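Local coordinates for SnoaL-like polyketide cyclase (Agrobacterium tumefaciens str. C58, PDB 3EHC), which is of unknown function but belongs to the SnoaL-like polyketide cyclase family, whose NTF2-like fold is consistent with binding a small ligand in its cavity, at residues F52-I64 with R75-M87. Residues are numbered along the deposited sequence; the frame is centred on the assembly and turned at random.
Sequences FADIPDLRFEAEI and RLFFDCTPKSIFM
Ala-62 and Leu-76 form a non-hydrogen-bonded antiparallel pair, after which a classic beta bulge sets Glu-63 and Ile-64 both against Arg-75; toward Arg-59 the chain leaves the strand, the CA-CA distance growing from 4.3 Å (Ala-62 to Leu-76) to 6.8 Å (Arg-59 to Phe-78), and waters link Glu-61 N to Phe-77 O and Arg-59 O to Asp-79 N. At the bulge, Glu-63 and Arg-75 run side by side in a salt bridge, OE1 to NE 3.0 Å; NE comes from above the carboxylate, whose plane stands 84° from the guanidinium, while Arg-75 NH1 is hydrogen-bonded to His-101 NE2. Beside these waters Phe-78 and Phe-60 form an offset edge-to-face pair, the edge of Phe-78 toward the face of Phe-60, planes 80° apart. The type I turn from Ile-55 to Leu-58 presents Asp-57, chi1 68°, CG between backbone N and carbonyl carbon; OD1 takes Thr-81 N at 2.9 Å through its syn lone pair, and OD2 takes Thr-81 OG1 at 2.6 Å. Ile-55 CG2 presses on Cys-80 CB at 3.4 Å, tight for two carbons, and its CD1 lies over a face of Phe-86. Lys-83 N closes on Asp-54 O at 3.0 Å, tying helix 40-54 to the loop after strand 71-80. In this hairpin strand 62-67 is outermost in the chain's five-stranded mixed sheet, and 71-80 also pairs with 96-107; Phe-60 packs against Leu-13 and Leu-16 of helix 5-17, Phe-86 meets helix 120-127, and Trp-115 of the second subunit packs against Glu-63, Ile-64 and Arg-75.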
loop_
_atom_site.group_PDB
_atom_site.type_symbol
_atom_site.label_atom_id
_atom_site.label_comp_id
_atom_site.label_asym_id
_atom_site.label_seq_id
_atom_site.Cartn_x
_atom_site.Cartn_y
_atom_site.Cartn_z
ATOM N N PHE B 52 -16.423 7.932 -8.553
ATOM C CA PHE B 52 -16.507 8.841 -9.682
ATOM C C PHE B 52 -17.444 10.014 -9.407
ATOM O O PHE B 52 -17.188 11.111 -9.890
ATOM C CB PHE B 52 -16.875 8.088 -10.950
ATOM C CG PHE B 52 -15.692 7.468 -11.627
ATOM C CD1 PHE B 52 -14.876 8.226 -12.451
ATOM C CD2 PHE B 52 -15.377 6.135 -11.426
ATOM C CE1 PHE B 52 -13.775 7.642 -13.081
ATOM C CE2 PHE B 52 -14.292 5.558 -12.059
ATOM C CZ PHE B 52 -13.500 6.308 -12.885
ATOM N N ALA B 53 -18.514 9.796 -8.633
ATOM C CA ALA B 53 -19.424 10.896 -8.267
ATOM C C ALA B 53 -18.649 11.922 -7.424
ATOM O O ALA B 53 -18.756 13.138 -7.616
ATOM C CB ALA B 53 -20.637 10.366 -7.476
ATOM N N ASP B 54 -17.855 11.408 -6.501
ATOM C CA ASP B 54 -17.015 12.232 -5.626
ATOM C C ASP B 54 -15.779 12.874 -6.286
ATOM O O ASP B 54 -15.303 13.902 -5.820
ATOM C CB ASP B 54 -16.402 11.409 -4.464
ATOM C CG ASP B 54 -17.408 10.959 -3.418
ATOM O OD1 ASP B 54 -18.521 11.518 -3.367
ATOM O OD2 ASP B 54 -17.049 10.052 -2.619
ATOM N N ILE B 55 -15.211 12.224 -7.301
ATOM C CA ILE B 55 -14.006 12.710 -8.025
ATOM C C ILE B 55 -14.246 12.518 -9.535
ATOM O O ILE B 55 -13.798 11.518 -10.118
ATOM C CB ILE B 55 -12.670 11.983 -7.604
ATOM C CG1 ILE B 55 -12.511 11.906 -6.084
ATOM C CG2 ILE B 55 -11.436 12.677 -8.243
ATOM C CD1 ILE B 55 -11.307 11.118 -5.614
ATOM N N PRO B 56 -15.022 13.427 -10.154
ATOM C CA PRO B 56 -15.369 13.319 -11.570
ATOM C C PRO B 56 -14.194 13.069 -12.523
ATOM O O PRO B 56 -14.340 12.279 -13.450
ATOM C CB PRO B 56 -16.094 14.657 -11.848
ATOM C CG PRO B 56 -16.704 15.029 -10.523
ATOM C CD PRO B 56 -15.691 14.575 -9.504
ATOM N N ASP B 57 -13.044 13.688 -12.269
ATOM C CA ASP B 57 -11.873 13.546 -13.143
ATOM C C ASP B 57 -10.968 12.372 -12.741
ATOM O O ASP B 57 -9.823 12.306 -13.174
ATOM C CB ASP B 57 -11.073 14.863 -13.209
ATOM C CG ASP B 57 -10.407 15.218 -11.891
ATOM O OD1 ASP B 57 -10.610 14.502 -10.894
ATOM O OD2 ASP B 57 -9.649 16.205 -11.843
ATOM N N LEU B 58 -11.485 11.446 -11.928
ATOM C CA LEU B 58 -10.695 10.293 -11.454
ATOM C C LEU B 58 -10.214 9.509 -12.667
ATOM O O LEU B 58 -10.942 9.341 -13.640
ATOM C CB LEU B 58 -11.514 9.389 -10.513
ATOM C CG LEU B 58 -10.784 8.286 -9.747
ATOM C CD1 LEU B 58 -9.767 8.889 -8.778
ATOM C CD2 LEU B 58 -11.801 7.509 -9.022
ATOM N N ARG B 59 -8.975 9.048 -12.586
ATOM C CA ARG B 59 -8.341 8.248 -13.618
ATOM C C ARG B 59 -7.327 7.298 -12.948
ATOM O O ARG B 59 -6.555 7.700 -12.077
ATOM C CB ARG B 59 -7.656 9.162 -14.626
ATOM C CG ARG B 59 -6.856 8.442 -15.668
ATOM C CD ARG B 59 -6.426 9.345 -16.800
ATOM N NE ARG B 59 -6.678 8.668 -18.072
ATOM C CZ ARG B 59 -5.950 7.667 -18.560
ATOM N NH1 ARG B 59 -4.885 7.214 -17.906
ATOM N NH2 ARG B 59 -6.294 7.117 -19.716
ATOM N N PHE B 60 -7.336 6.048 -13.390
ATOM C CA PHE B 60 -6.538 4.980 -12.817
ATOM C C PHE B 60 -5.312 4.695 -13.681
ATOM O O PHE B 60 -5.412 4.460 -14.877
ATOM C CB PHE B 60 -7.396 3.731 -12.683
ATOM C CG PHE B 60 -8.480 3.851 -11.664
ATOM C CD1 PHE B 60 -9.705 4.397 -12.003
ATOM C CD2 PHE B 60 -8.277 3.408 -10.368
ATOM C CE1 PHE B 60 -10.736 4.502 -11.054
ATOM C CE2 PHE B 60 -9.302 3.507 -9.402
ATOM C CZ PHE B 60 -10.534 4.046 -9.750
ATOM N N GLU B 61 -4.161 4.723 -13.040
ATOM C CA GLU B 61 -2.895 4.545 -13.685
ATOM C C GLU B 61 -1.951 3.886 -12.689
ATOM O O GLU B 61 -1.699 4.453 -11.643
ATOM C CB GLU B 61 -2.389 5.938 -14.032
ATOM C CG GLU B 61 -1.056 6.008 -14.750
ATOM C CD GLU B 61 -1.201 6.401 -16.195
ATOM O OE1 GLU B 61 -2.172 7.126 -16.536
ATOM O OE2 GLU B 61 -0.333 5.980 -16.982
ATOM N N ALA B 62 -1.432 2.703 -13.024
ATOM C CA ALA B 62 -0.493 1.967 -12.181
ATOM C C ALA B 62 0.946 2.419 -12.450
ATOM O O ALA B 62 1.387 2.393 -13.576
ATOM C CB ALA B 62 -0.635 0.471 -12.440
ATOM N N GLU B 63 1.642 2.857 -11.401
ATOM C CA GLU B 63 3.074 3.159 -11.469
ATOM C C GLU B 63 3.881 1.865 -11.392
ATOM O O GLU B 63 4.782 1.641 -12.197
ATOM C CB GLU B 63 3.492 4.109 -10.329
ATOM C CG GLU B 63 5.003 4.446 -10.286
ATOM C CD GLU B 63 5.410 5.278 -9.089
ATOM O OE1 GLU B 63 4.654 6.187 -8.717
ATOM O OE2 GLU B 63 6.506 5.043 -8.533
ATOM N N ILE B 64 3.548 1.024 -10.421
ATOM C CA ILE B 64 4.274 -0.233 -10.165
ATOM C C ILE B 64 3.253 -1.342 -10.109
ATOM O O ILE B 64 2.213 -1.164 -9.498
ATOM C CB ILE B 64 5.086 -0.278 -8.826
ATOM C CG1 ILE B 64 5.990 0.948 -8.657
ATOM C CG2 ILE B 64 5.890 -1.609 -8.774
ATOM C CD1 ILE B 64 6.493 1.175 -7.260
ATOM N N ARG B 75 0.858 -0.122 -7.164
ATOM C CA ARG B 75 0.942 1.266 -6.734
ATOM C C ARG B 75 0.284 2.102 -7.827
ATOM O O ARG B 75 0.797 2.190 -8.924
ATOM C CB ARG B 75 2.381 1.706 -6.513
ATOM C CG ARG B 75 2.535 3.170 -6.181
ATOM C CD ARG B 75 4.040 3.432 -5.990
ATOM N NE ARG B 75 4.391 4.837 -6.024
ATOM C CZ ARG B 75 4.248 5.651 -4.981
ATOM N NH1 ARG B 75 3.784 5.214 -3.804
ATOM N NH2 ARG B 75 4.614 6.890 -5.104
ATOM N N LEU B 76 -0.859 2.694 -7.488
ATOM C CA LEU B 76 -1.639 3.550 -8.353
ATOM C C LEU B 76 -1.408 4.979 -7.899
ATOM O O LEU B 76 -1.428 5.255 -6.692
ATOM C CB LEU B 76 -3.127 3.245 -8.169
ATOM C CG LEU B 76 -3.563 1.799 -8.398
ATOM C CD1 LEU B 76 -4.983 1.508 -7.884
ATOM C CD2 LEU B 76 -3.431 1.589 -9.861
ATOM N N PHE B 77 -1.235 5.869 -8.873
ATOM C CA PHE B 77 -1.026 7.271 -8.665
ATOM C C PHE B 77 -2.251 8.048 -9.190
ATOM O O PHE B 77 -2.732 7.801 -10.308
ATOM C CB PHE B 77 0.263 7.709 -9.376
ATOM C CG PHE B 77 0.430 9.200 -9.417
ATOM C CD1 PHE B 77 0.605 9.909 -8.234
ATOM C CD2 PHE B 77 0.353 9.900 -10.628
ATOM C CE1 PHE B 77 0.730 11.273 -8.235
ATOM C CE2 PHE B 77 0.485 11.299 -10.644
ATOM C CZ PHE B 77 0.666 11.984 -9.442
ATOM N N PHE B 78 -2.772 8.934 -8.337
ATOM C CA PHE B 78 -3.923 9.779 -8.661
ATOM C C PHE B 78 -3.548 11.233 -8.621
ATOM O O PHE B 78 -2.807 11.673 -7.744
ATOM C CB PHE B 78 -5.065 9.542 -7.679
ATOM C CG PHE B 78 -5.625 8.164 -7.736
ATOM C CD1 PHE B 78 -6.605 7.840 -8.663
ATOM C CD2 PHE B 78 -5.176 7.171 -6.834
ATOM C CE1 PHE B 78 -7.126 6.546 -8.715
ATOM C CE2 PHE B 78 -5.692 5.901 -6.850
ATOM C CZ PHE B 78 -6.665 5.572 -7.782
ATOM N N ASP B 79 -4.063 11.958 -9.604
ATOM C CA ASP B 79 -3.937 13.390 -9.725
ATOM C C ASP B 79 -5.327 13.878 -10.165
ATOM O O ASP B 79 -5.692 13.779 -11.322
ATOM C CB ASP B 79 -2.846 13.689 -10.765
ATOM C CG ASP B 79 -2.481 15.163 -10.868
ATOM O OD1 ASP B 79 -3.086 16.007 -10.183
ATOM O OD2 ASP B 79 -1.547 15.470 -11.646
ATOM N N CYS B 80 -6.120 14.331 -9.206
ATOM C CA CYS B 80 -7.550 14.477 -9.405
ATOM C C CYS B 80 -8.143 15.572 -8.505
ATOM O O CYS B 80 -7.410 16.204 -7.734
ATOM C CB CYS B 80 -8.210 13.121 -9.188
ATOM S SG CYS B 80 -7.953 12.476 -7.572
ATOM N N THR B 81 -9.459 15.785 -8.622
ATOM C CA THR B 81 -10.127 16.949 -8.062
ATOM C C THR B 81 -11.437 16.513 -7.374
ATOM O O THR B 81 -12.512 16.576 -7.955
ATOM C CB THR B 81 -10.337 18.030 -9.198
ATOM O OG1 THR B 81 -9.193 18.090 -10.078
ATOM C CG2 THR B 81 -10.579 19.409 -8.649
ATOM N N PRO B 82 -11.330 16.053 -6.116
ATOM C CA PRO B 82 -12.511 15.704 -5.319
ATOM C C PRO B 82 -13.380 16.926 -5.170
ATOM O O PRO B 82 -12.857 17.980 -4.841
ATOM C CB PRO B 82 -11.910 15.279 -3.987
ATOM C CG PRO B 82 -10.526 14.894 -4.285
ATOM C CD PRO B 82 -10.085 15.823 -5.372
ATOM N N LYS B 83 -14.678 16.782 -5.427
ATOM C CA LYS B 83 -15.640 17.879 -5.350
ATOM C C LYS B 83 -15.771 18.496 -3.970
ATOM O O LYS B 83 -15.987 19.706 -3.844
ATOM C CB LYS B 83 -17.012 17.378 -5.747
ATOM C CG LYS B 83 -17.212 17.318 -7.197
ATOM C CD LYS B 83 -18.682 17.084 -7.532
ATOM C CE LYS B 83 -19.137 17.991 -8.707
ATOM N NZ LYS B 83 -20.326 17.440 -9.437
ATOM N N SER B 84 -15.668 17.649 -2.956
ATOM C CA SER B 84 -16.137 17.980 -1.643
ATOM C C SER B 84 -15.267 17.288 -0.574
ATOM O O SER B 84 -14.049 17.489 -0.550
ATOM C CB SER B 84 -17.613 17.601 -1.606
ATOM O OG SER B 84 -18.222 18.215 -0.520
ATOM N N ILE B 85 -15.884 16.512 0.315
ATOM C CA ILE B 85 -15.177 15.797 1.368
ATOM C C ILE B 85 -14.603 14.549 0.766
ATOM O O ILE B 85 -15.276 13.913 -0.024
ATOM C CB ILE B 85 -16.138 15.406 2.487
ATOM C CG1 ILE B 85 -16.755 16.681 3.092
ATOM C CG2 ILE B 85 -15.402 14.577 3.521
ATOM C CD1 ILE B 85 -18.171 16.474 3.652
ATOM N N PHE B 86 -13.362 14.217 1.111
ATOM C CA PHE B 86 -12.723 12.986 0.650
ATOM C C PHE B 86 -11.764 12.509 1.742
ATOM O O PHE B 86 -10.866 13.243 2.127
ATOM C CB PHE B 86 -11.995 13.187 -0.716
ATOM C CG PHE B 86 -11.320 11.934 -1.236
ATOM C CD1 PHE B 86 -12.070 10.792 -1.549
ATOM C CD2 PHE B 86 -9.935 11.890 -1.413
ATOM C CE1 PHE B 86 -11.444 9.612 -2.005
ATOM C CE2 PHE B 86 -9.299 10.725 -1.847
ATOM C CZ PHE B 86 -10.058 9.590 -2.167
HETATM N N MSE B 87 -11.987 11.289 2.237
HETATM C CA MSE B 87 -11.281 10.740 3.397
HETATM C C MSE B 87 -11.426 11.647 4.607
HETATM O O MSE B 87 -10.472 11.861 5.346
HETATM C CB MSE B 87 -9.826 10.489 3.072
HETATM C CG MSE B 87 -9.625 9.594 1.845
HETATM SE SE MSE B 87 -7.744 9.028 1.711
HETATM C CE MSE B 87 -7.874 7.526 3.004
HETATM O O HOH W 1 -15.545 14.857 -2.939
HETATM O O HOH W 2 -7.284 12.140 -12.975
HETATM O O HOH W 3 -6.380 10.498 -11.110
HETATM O O HOH W 4 -4.462 5.638 -10.302
HETATM O O HOH W 5 5.483 8.743 -7.630
#